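Local coordinates for sesquisabinene B synthase 2 (Santalum album, PDB 6A2A), which probably cyclises farnesyl diphosphate to the sesquiterpene sesquisabinene B, with magnesium or manganese ions as cofactor, at residues E182-A187 against L499-W504; I454-I459 against R530-F535; N460-S465 against V491-I496. All blocks are in the same frame, centred on the assembly; numbering follows the deposited sequence.

Interaction 1: E182-A187 against L499-W504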
loop_
_atom_site.group_PDB
_atom_site.type_symbol
_atom_site.label_atom_id
_atom_site.label_comp_id
_atom_site.label_asym_id
_atom_site.label_seq_id
_atom_site.Cartn_x
_atom_site.Cartn_y
_atom_site.Cartn_z
ATOM N N GLU A 182 -17.666 -32.320 -36.106
ATOM C CA GLU A 182 -17.606 -33.786 -36.298
ATOM C C GLU A 182 -16.265 -34.315 -35.723
ATOM O O GLU A 182 -16.241 -35.430 -35.121
ATOM C CB GLU A 182 -17.659 -34.139 -37.786
ATOM C CG GLU A 182 -19.053 -34.120 -38.409
ATOM C CD GLU A 182 -19.126 -33.968 -39.940
ATOM O OE1 GLU A 182 -18.075 -33.968 -40.625
ATOM O OE2 GLU A 182 -20.252 -33.789 -40.445
ATOM N N ALA A 183 -15.178 -33.593 -35.973
ATOM C CA ALA A 183 -13.833 -33.965 -35.502
ATOM C C ALA A 183 -13.826 -34.031 -33.980
ATOM O O ALA A 183 -13.310 -34.972 -33.353
ATOM C CB ALA A 183 -12.823 -32.978 -35.980
ATOM N N ARG A 184 -14.423 -33.023 -33.359
ATOM C CA ARG A 184 -14.502 -33.024 -31.887
ATOM C C ARG A 184 -15.281 -34.229 -31.362
ATOM O O ARG A 184 -14.807 -34.928 -30.429
ATOM C CB ARG A 184 -15.130 -31.726 -31.358
ATOM C CG ARG A 184 -15.313 -31.728 -29.846
ATOM C CD ARG A 184 -16.114 -30.543 -29.295
ATOM N NE ARG A 184 -17.492 -30.646 -29.750
ATOM C CZ ARG A 184 -18.416 -31.398 -29.176
ATOM N NH1 ARG A 184 -18.125 -32.114 -28.103
ATOM N NH2 ARG A 184 -19.646 -31.437 -29.671
ATOM N N THR A 185 -16.459 -34.525 -31.907
ATOM C CA THR A 185 -17.276 -35.604 -31.443
ATOM C C THR A 185 -16.527 -36.941 -31.664
ATOM O O THR A 185 -16.505 -37.762 -30.771
ATOM C CB THR A 185 -18.640 -35.624 -32.168
ATOM O OG1 THR A 185 -19.311 -34.401 -31.838
ATOM C CG2 THR A 185 -19.530 -36.769 -31.738
ATOM N N PHE A 186 -15.894 -37.083 -32.804
ATOM C CA PHE A 186 -15.228 -38.342 -33.164
ATOM C C PHE A 186 -14.006 -38.539 -32.251
ATOM O O PHE A 186 -13.926 -39.582 -31.626
ATOM C CB PHE A 186 -14.794 -38.312 -34.621
ATOM C CG PHE A 186 -13.960 -39.487 -35.045
ATOM C CD1 PHE A 186 -14.566 -40.700 -35.332
ATOM C CD2 PHE A 186 -12.604 -39.347 -35.197
ATOM C CE1 PHE A 186 -13.793 -41.772 -35.754
ATOM C CE2 PHE A 186 -11.844 -40.410 -35.643
ATOM C CZ PHE A 186 -12.451 -41.613 -35.917
ATOM N N ALA A 187 -13.153 -37.537 -32.175
ATOM C CA ALA A 187 -11.885 -37.627 -31.395
ATOM C C ALA A 187 -12.184 -37.807 -29.910
ATOM O O ALA A 187 -11.502 -38.656 -29.237
ATOM C CB ALA A 187 -11.005 -36.447 -31.605
ATOM N N LEU A 499 -23.824 -24.139 -25.523
ATOM C CA LEU A 499 -23.662 -22.715 -25.594
ATOM C C LEU A 499 -22.212 -22.325 -25.368
ATOM O O LEU A 499 -21.756 -21.322 -25.954
ATOM C CB LEU A 499 -24.564 -22.054 -24.556
ATOM C CG LEU A 499 -26.053 -22.120 -24.850
ATOM C CD1 LEU A 499 -26.834 -21.369 -23.773
ATOM C CD2 LEU A 499 -26.375 -21.571 -26.235
ATOM N N VAL A 500 -21.517 -23.035 -24.487
ATOM C CA VAL A 500 -20.114 -22.744 -24.263
ATOM C C VAL A 500 -19.363 -22.915 -25.576
ATOM O O VAL A 500 -18.511 -22.108 -25.922
ATOM C CB VAL A 500 -19.552 -23.642 -23.174
ATOM C CG1 VAL A 500 -18.045 -23.642 -23.146
ATOM C CG2 VAL A 500 -20.176 -23.287 -21.836
ATOM N N ARG A 501 -19.652 -24.032 -26.289
ATOM C CA ARG A 501 -18.906 -24.259 -27.534
ATOM C C ARG A 501 -19.224 -23.178 -28.573
ATOM O O ARG A 501 -18.331 -22.664 -29.237
ATOM C CB ARG A 501 -19.189 -25.647 -28.112
ATOM C CG ARG A 501 -18.666 -26.750 -27.202
ATOM C CD ARG A 501 -18.721 -28.150 -27.840
ATOM N NE ARG A 501 -20.072 -28.491 -28.179
ATOM C CZ ARG A 501 -20.916 -29.146 -27.379
ATOM N NH1 ARG A 501 -20.543 -29.550 -26.180
ATOM N NH2 ARG A 501 -22.139 -29.415 -27.796
ATOM N N MET A 502 -20.490 -22.800 -28.647
ATOM C CA MET A 502 -20.921 -21.724 -29.584
ATOM C C MET A 502 -20.205 -20.400 -29.287
ATOM O O MET A 502 -19.716 -19.726 -30.170
ATOM C CB MET A 502 -22.438 -21.540 -29.479
ATOM C CG MET A 502 -22.984 -20.443 -30.393
ATOM S SD MET A 502 -23.075 -18.753 -29.700
ATOM C CE MET A 502 -24.234 -19.079 -28.383
ATOM N N TRP A 503 -20.218 -19.947 -28.034
ATOM C CA TRP A 503 -19.618 -18.636 -27.735
ATOM C C TRP A 503 -18.106 -18.670 -27.921
ATOM O O TRP A 503 -17.525 -17.705 -28.351
ATOM C CB TRP A 503 -20.025 -18.176 -26.334
ATOM C CG TRP A 503 -21.412 -17.640 -26.192
ATOM C CD1 TRP A 503 -22.445 -18.171 -25.489
ATOM C CD2 TRP A 503 -21.911 -16.428 -26.778
ATOM N NE1 TRP A 503 -23.580 -17.394 -25.624
ATOM C CE2 TRP A 503 -23.267 -16.318 -26.397
ATOM C CE3 TRP A 503 -21.356 -15.476 -27.626
ATOM C CZ2 TRP A 503 -24.056 -15.255 -26.812
ATOM C CZ3 TRP A 503 -22.163 -14.454 -28.082
ATOM C CH2 TRP A 503 -23.459 -14.333 -27.632
ATOM N N TRP A 504 -17.450 -19.818 -27.646
ATOM C CA TRP A 504 -16.069 -19.948 -28.004
ATOM C C TRP A 504 -15.856 -19.785 -29.517
ATOM O O TRP A 504 -14.880 -19.205 -29.921
ATOM C CB TRP A 504 -15.517 -21.301 -27.502
ATOM C CG TRP A 504 -14.712 -21.222 -26.241
ATOM C CD1 TRP A 504 -15.115 -21.666 -25.022
ATOM C CD2 TRP A 504 -13.429 -20.626 -26.042
ATOM N NE1 TRP A 504 -14.146 -21.429 -24.093
ATOM C CE2 TRP A 504 -13.101 -20.808 -24.681
ATOM C CE3 TRP A 504 -12.478 -20.015 -26.874
ATOM C CZ2 TRP A 504 -11.883 -20.415 -24.143
ATOM C CZ3 TRP A 504 -11.288 -19.591 -26.329
ATOM C CH2 TRP A 504 -10.989 -19.808 -24.980
#
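R184 and R501 meet face to face, a compact example of two arginines stacking in spite of their like charge. Their guanidinium planes lie only 13° from parallel, with centres 3.8 Å apart, and the overlap is displaced toward the rims: R501 NE sits over a face of R184, while R184 NH2 sits over a face of R501. The nearest atoms, R184 NH2 and R501 NE, are 3.3 Å apart. Both are donors, so the approach is stacking and not hydrogen bonding, and the two charges probably offset part of what the flat overlap gains.

The methylene next to the R501 head adds van der Waals packing: R501 CD lies 3.4 Å from R184 NE and 3.8 Å from R184 CD. R184 reaches across because its CG stands anti to the backbone N (chi1 176°) and the chain stays extended through chi2; the bend at chi3 (67°) then turns the head flat against its partner. An alanine in place of R184 removes the plate over one face of the R501 guanidinium, which would probably be freer to turn.

The helices stay apart, with the R184 and R501 CA atoms 10.7 Å from each other. This small surface contact links helix 178-192 of the N-terminal helical region to helix 489-510 of the metal-binding region in the two-domain architecture of plant terpene synthases.

Interaction 2: I454-I459 against R530-F535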
loop_
_atom_site.group_PDB
_atom_site.type_symbol
_atom_site.label_atom_id
_atom_site.label_comp_id
_atom_site.label_asym_id
_atom_site.label_seq_id
_atom_site.Cartn_x
_atom_site.Cartn_y
_atom_site.Cartn_z
ATOM N N ILE A 454 -20.420 -13.761 -21.014
ATOM C CA ILE A 454 -21.423 -14.852 -20.955
ATOM C C ILE A 454 -20.691 -16.170 -20.674
ATOM O O ILE A 454 -21.161 -16.914 -19.852
ATOM C CB ILE A 454 -22.267 -14.916 -22.240
ATOM C CG1 ILE A 454 -23.131 -13.669 -22.374
ATOM C CG2 ILE A 454 -23.120 -16.161 -22.233
ATOM C CD1 ILE A 454 -23.973 -13.638 -23.613
ATOM N N LEU A 455 -19.589 -16.405 -21.360
ATOM C CA LEU A 455 -18.825 -17.649 -21.108
ATOM C C LEU A 455 -18.462 -17.796 -19.628
ATOM O O LEU A 455 -18.692 -18.871 -19.020
ATOM C CB LEU A 455 -17.582 -17.661 -22.004
ATOM C CG LEU A 455 -17.854 -18.160 -23.421
ATOM C CD1 LEU A 455 -16.718 -17.779 -24.345
ATOM C CD2 LEU A 455 -18.083 -19.670 -23.410
ATOM N N CYS A 456 -17.927 -16.740 -19.009
ATOM C CA CYS A 456 -17.498 -16.842 -17.615
ATOM C C CYS A 456 -18.684 -17.230 -16.717
ATOM O O CYS A 456 -18.568 -18.081 -15.799
ATOM C CB CYS A 456 -16.847 -15.535 -17.166
ATOM S SG CYS A 456 -15.244 -15.226 -17.940
ATOM N N ARG A 457 -19.854 -16.617 -16.992
ATOM C CA ARG A 457 -21.068 -16.908 -16.258
ATOM C C ARG A 457 -21.539 -18.347 -16.488
ATOM O O ARG A 457 -21.735 -19.083 -15.513
ATOM C CB ARG A 457 -22.183 -15.918 -16.609
ATOM C CG ARG A 457 -23.553 -16.315 -16.102
ATOM C CD ARG A 457 -23.764 -16.665 -14.671
ATOM N NE ARG A 457 -23.430 -15.584 -13.740
ATOM C CZ ARG A 457 -23.310 -15.693 -12.439
ATOM N NH1 ARG A 457 -23.275 -16.885 -11.851
ATOM N NH2 ARG A 457 -23.121 -14.587 -11.719
ATOM N N ILE A 458 -21.653 -18.794 -17.711
ATOM C CA ILE A 458 -22.171 -20.129 -17.944
ATOM C C ILE A 458 -21.192 -21.189 -17.432
ATOM O O ILE A 458 -21.619 -22.230 -16.842
ATOM C CB ILE A 458 -22.502 -20.333 -19.423
ATOM C CG1 ILE A 458 -23.754 -19.532 -19.781
ATOM C CG2 ILE A 458 -22.644 -21.811 -19.701
ATOM C CD1 ILE A 458 -24.091 -19.598 -21.262
ATOM N N ILE A 459 -19.908 -20.940 -17.588
ATOM C CA ILE A 459 -18.911 -21.876 -17.111
ATOM C C ILE A 459 -19.004 -22.034 -15.583
ATOM O O ILE A 459 -19.003 -23.104 -15.078
ATOM C CB ILE A 459 -17.499 -21.495 -17.560
ATOM C CG1 ILE A 459 -17.405 -21.602 -19.067
ATOM C CG2 ILE A 459 -16.493 -22.387 -16.883
ATOM C CD1 ILE A 459 -16.258 -20.885 -19.714
ATOM N N ARG A 530 -10.581 -18.869 -19.888
ATOM C CA ARG A 530 -9.703 -20.021 -19.525
ATOM C C ARG A 530 -9.619 -20.144 -18.002
ATOM O O ARG A 530 -9.711 -21.270 -17.466
ATOM C CB ARG A 530 -8.338 -19.803 -20.166
ATOM C CG ARG A 530 -8.336 -19.991 -21.670
ATOM C CD ARG A 530 -7.115 -19.356 -22.313
ATOM N NE ARG A 530 -7.084 -19.778 -23.708
ATOM C CZ ARG A 530 -6.295 -19.245 -24.641
ATOM N NH1 ARG A 530 -5.514 -18.196 -24.367
ATOM N NH2 ARG A 530 -6.304 -19.765 -25.873
ATOM N N GLY A 531 -9.460 -19.008 -17.320
ATOM C CA GLY A 531 -9.502 -19.012 -15.847
ATOM C C GLY A 531 -10.775 -19.651 -15.327
ATOM O O GLY A 531 -10.719 -20.418 -14.366
ATOM N N SER A 532 -11.940 -19.327 -15.909
ATOM C CA SER A 532 -13.192 -19.886 -15.451
ATOM C C SER A 532 -13.241 -21.404 -15.662
ATOM O O SER A 532 -13.676 -22.146 -14.785
ATOM C CB SER A 532 -14.381 -19.188 -16.110
ATOM O OG SER A 532 -14.364 -17.828 -15.711
ATOM N N HIS A 533 -12.807 -21.837 -16.809
ATOM C CA HIS A 533 -12.810 -23.280 -17.072
ATOM C C HIS A 533 -11.926 -23.984 -16.046
ATOM O O HIS A 533 -12.337 -25.054 -15.527
ATOM C CB HIS A 533 -12.224 -23.670 -18.455
ATOM C CG HIS A 533 -13.111 -23.423 -19.630
ATOM N ND1 HIS A 533 -14.280 -24.081 -19.816
ATOM C CD2 HIS A 533 -12.977 -22.563 -20.656
ATOM C CE1 HIS A 533 -14.803 -23.697 -20.950
ATOM N NE2 HIS A 533 -14.053 -22.748 -21.461
ATOM N N PHE A 534 -10.769 -23.391 -15.771
ATOM C CA PHE A 534 -9.783 -24.068 -14.945
ATOM C C PHE A 534 -10.250 -24.117 -13.493
ATOM O O PHE A 534 -10.077 -25.169 -12.808
ATOM C CB PHE A 534 -8.440 -23.372 -15.046
ATOM C CG PHE A 534 -7.356 -24.104 -14.313
ATOM C CD1 PHE A 534 -6.996 -25.380 -14.706
ATOM C CD2 PHE A 534 -6.663 -23.462 -13.319
ATOM C CE1 PHE A 534 -5.937 -26.023 -14.081
ATOM C CE2 PHE A 534 -5.613 -24.110 -12.685
ATOM C CZ PHE A 534 -5.264 -25.379 -13.080
ATOM N N PHE A 535 -10.840 -23.027 -13.016
ATOM C CA PHE A 535 -11.172 -22.909 -11.595
ATOM C C PHE A 535 -12.583 -23.422 -11.265
ATOM O O PHE A 535 -12.937 -23.537 -10.064
ATOM C CB PHE A 535 -10.935 -21.466 -11.092
ATOM C CG PHE A 535 -9.487 -21.171 -10.854
ATOM C CD1 PHE A 535 -8.791 -21.830 -9.840
ATOM C CD2 PHE A 535 -8.782 -20.357 -11.719
ATOM C CE1 PHE A 535 -7.425 -21.637 -9.686
ATOM C CE2 PHE A 535 -7.425 -20.145 -11.556
ATOM C CZ PHE A 535 -6.757 -20.762 -10.522
HETATM O O HOH W 1 -16.534 -17.296 -13.860
#
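I459 directs CG1 anti to its own carbonyl carbon (chi1 -65°) and extends it to CD1, while H533 swings its ring out from its helix (chi1 -76°); the methyl end thus arrives above the imidazole. Helices 447-462 and 521-535 are neighbours in the all-helical class I terpene synthase fold. Here their segments run almost parallel, 7° apart in direction with axes 9.0 Å from each other, an example of close helix packing through small and branched side chains.

The CH-pi contact is over the face but off-centre, displaced toward the NE2-CE1 side: I459 CD1 lies 3.5 Å from the centroid of the H533 ring, and the two side chains cross at about a right angle. The ring is further fixed by a stack with W217 and by a hydrogen bond between its NE2 and W504 NE1, which ties it to helix 489-510. The other branch of I459, CG2, rests on S532, 3.5 Å from its backbone O and 3.9 Å from its CB. I459 directly precedes N460, a magnesium ligand, so this buried packing lies next to the metal site in sequence and in space.

One turn before I459, C456 also faces S532, their CA atoms 5.7 Å apart. S532 OG is hydrogen-bonded to Y288 OH and V528 O, and also to a water that lies 2.9 Å from S532 OG and donates to C456 O at 2.9 Å.

Interaction 3: N460-S465 against V491-I496; sequences NDLGTS and VAREHI
The shortest hydrogen bond between the segments runs from R493 NH1 to L462 O, 3.0 Å long and nearly straight at 167°. It lies in the carbonyl plane on a lone pair of the oxygen, and the oxygen in turn lies in the plane of the guanidinium. The carbonyl belongs to the (N/D)D(L/I/V)x(S/T)xxxE metal-binding motif of class I terpene synthases, which begins with N460, a magnesium ligand, so the bond exemplifies an arginine joined to the backbone of a metal-binding turn.

R493 NH2 adds a weak bond to T464 O, at 3.5 Å, so one edge of the guanidinium spans two carbonyls of the same turn. The arginine gets there with CG anti to its backbone N (chi1 180°) and a bend at chi3. Its rotation is further restrained by a bond from NE to Q489 OE1, and Y538 makes a cation-pi contact with the group.

Beside these polar bonds the apolar branches meet: L462 CD2 packs 3.7 Å from I496 CG2, and the same L462 methyl lies 3.9 Å from R493 NH1, where it flanks the hydrogen-bonded end of the arginine. D461 turns to other partners: OD1 forms a salt bridge with R457, and OD2 accepts hydrogen bonds from S477 and Y409, which restrain the carboxylate.

The turn also secures itself. T464, at the Ser/Thr position of the motif, folds back so that its OG1 donates to D461 O at 2.9 Å, tilted 19° from that carbonyl's plane.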
loop_
_atom_site.group_PDB
_atom_site.type_symbol
_atom_site.label_atom_id
_atom_site.label_comp_id
_atom_site.label_asym_id
_atom_site.label_seq_id
_atom_site.Cartn_x
_atom_site.Cartn_y
_atom_site.Cartn_z
ATOM N N ASN A 460 -19.087 -20.922 -14.881
ATOM C CA ASN A 460 -19.249 -20.938 -13.445
ATOM C C ASN A 460 -20.496 -21.747 -13.075
ATOM O O ASN A 460 -20.435 -22.579 -12.243
ATOM C CB ASN A 460 -19.342 -19.529 -12.895
ATOM C CG ASN A 460 -19.330 -19.469 -11.383
ATOM O OD1 ASN A 460 -20.172 -19.964 -10.743
ATOM N ND2 ASN A 460 -18.377 -18.794 -10.850
ATOM N N ASP A 461 -21.611 -21.498 -13.749
ATOM C CA ASP A 461 -22.844 -22.204 -13.452
ATOM C C ASP A 461 -22.755 -23.729 -13.682
ATOM O O ASP A 461 -23.365 -24.483 -13.010
ATOM C CB ASP A 461 -24.028 -21.622 -14.223
ATOM C CG ASP A 461 -24.463 -20.236 -13.732
ATOM O OD1 ASP A 461 -23.814 -19.653 -12.893
ATOM O OD2 ASP A 461 -25.457 -19.759 -14.236
ATOM N N LEU A 462 -21.997 -24.124 -14.675
ATOM C CA LEU A 462 -21.813 -25.522 -14.998
ATOM C C LEU A 462 -20.965 -26.201 -13.969
ATOM O O LEU A 462 -20.991 -27.365 -13.833
ATOM C CB LEU A 462 -21.171 -25.704 -16.367
ATOM C CG LEU A 462 -22.053 -25.490 -17.577
ATOM C CD1 LEU A 462 -21.222 -25.377 -18.808
ATOM C CD2 LEU A 462 -23.043 -26.603 -17.752
ATOM N N GLY A 463 -20.224 -25.442 -13.214
ATOM C CA GLY A 463 -19.366 -26.013 -12.208
ATOM C C GLY A 463 -20.027 -26.466 -10.918
ATOM O O GLY A 463 -19.410 -27.078 -10.091
ATOM N N THR A 464 -21.289 -26.128 -10.816
ATOM C CA THR A 464 -22.083 -26.430 -9.665
ATOM C C THR A 464 -22.484 -27.871 -9.658
ATOM O O THR A 464 -23.184 -28.350 -10.521
ATOM C CB THR A 464 -23.330 -25.529 -9.572
ATOM O OG1 THR A 464 -24.251 -25.866 -10.606
ATOM C CG2 THR A 464 -22.935 -24.118 -9.730
ATOM N N SER A 465 -22.006 -28.535 -8.628
ATOM C CA SER A 465 -22.271 -29.912 -8.414
ATOM C C SER A 465 -23.703 -30.036 -8.008
ATOM O O SER A 465 -24.126 -29.303 -7.125
ATOM C CB SER A 465 -21.464 -30.379 -7.212
ATOM O OG SER A 465 -21.994 -29.850 -6.012
ATOM N N VAL A 491 -30.414 -33.012 -20.206
ATOM C CA VAL A 491 -30.644 -32.371 -21.472
ATOM C C VAL A 491 -30.278 -30.911 -21.353
ATOM O O VAL A 491 -29.702 -30.352 -22.247
ATOM C CB VAL A 491 -32.100 -32.492 -21.893
ATOM C CG1 VAL A 491 -32.447 -31.505 -22.963
ATOM C CG2 VAL A 491 -32.378 -33.890 -22.388
ATOM N N ALA A 492 -30.636 -30.307 -20.237
ATOM C CA ALA A 492 -30.339 -28.918 -20.015
ATOM C C ALA A 492 -28.836 -28.656 -19.874
ATOM O O ALA A 492 -28.350 -27.694 -20.367
ATOM C CB ALA A 492 -31.093 -28.419 -18.828
ATOM N N ARG A 493 -28.119 -29.542 -19.207
ATOM C CA ARG A 493 -26.695 -29.415 -19.069
ATOM C C ARG A 493 -26.068 -29.509 -20.445
ATOM O O ARG A 493 -25.198 -28.765 -20.766
ATOM C CB ARG A 493 -26.127 -30.481 -18.135
ATOM C CG ARG A 493 -24.630 -30.424 -17.940
ATOM C CD ARG A 493 -24.078 -31.266 -16.799
ATOM N NE ARG A 493 -24.496 -30.816 -15.488
ATOM C CZ ARG A 493 -23.817 -29.966 -14.746
ATOM N NH1 ARG A 493 -22.686 -29.498 -15.155
ATOM N NH2 ARG A 493 -24.273 -29.603 -13.596
ATOM N N GLU A 494 -26.534 -30.453 -21.248
ATOM C CA GLU A 494 -26.015 -30.605 -22.612
ATOM C C GLU A 494 -26.260 -29.332 -23.416
ATOM O O GLU A 494 -25.376 -28.911 -24.197
ATOM C CB GLU A 494 -26.607 -31.834 -23.310
ATOM C CG GLU A 494 -25.982 -33.123 -22.814
ATOM C CD GLU A 494 -26.525 -34.439 -23.365
ATOM O OE1 GLU A 494 -27.661 -34.455 -23.913
ATOM O OE2 GLU A 494 -25.812 -35.463 -23.217
ATOM N N HIS A 495 -27.441 -28.738 -23.244
ATOM C CA HIS A 495 -27.741 -27.471 -23.919
ATOM C C HIS A 495 -26.731 -26.369 -23.489
ATOM O O HIS A 495 -26.158 -25.675 -24.315
ATOM C CB HIS A 495 -29.176 -27.035 -23.615
ATOM C CG HIS A 495 -29.543 -25.804 -24.366
ATOM N ND1 HIS A 495 -29.852 -25.838 -25.707
ATOM C CD2 HIS A 495 -29.569 -24.506 -23.998
ATOM C CE1 HIS A 495 -30.068 -24.614 -26.143
ATOM N NE2 HIS A 495 -29.940 -23.774 -25.105
ATOM N N ILE A 496 -26.463 -26.291 -22.205
ATOM C CA ILE A 496 -25.578 -25.199 -21.698
ATOM C C ILE A 496 -24.141 -25.422 -22.181
ATOM O O ILE A 496 -23.449 -24.492 -22.658
ATOM C CB ILE A 496 -25.706 -25.055 -20.173
ATOM C CG1 ILE A 496 -27.139 -24.779 -19.679
ATOM C CG2 ILE A 496 -24.739 -23.968 -19.735
ATOM C CD1 ILE A 496 -27.862 -23.644 -20.374
#

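From the N terminus, helix 178-192 comes first, and its contact with helix 489-510 in interaction 1 closes a loop of more than 300 residues. Helix 447-462 and the turn after it follow inside that loop. Interaction 3 joins this turn to an earlier part of helix 489-510, closing a short loop nested within both others. Interaction 2 starts from helix 447-462 and closes only at helix 521-535, so it crosses interaction 1. Helix 489-510 thus serves interactions 1 and 3, and helix 447-462 serves interactions 2 and 3. Together they tie the N-terminal region, through helix 489-510, to helix 447-462, which carries N460, and to helix 521-535.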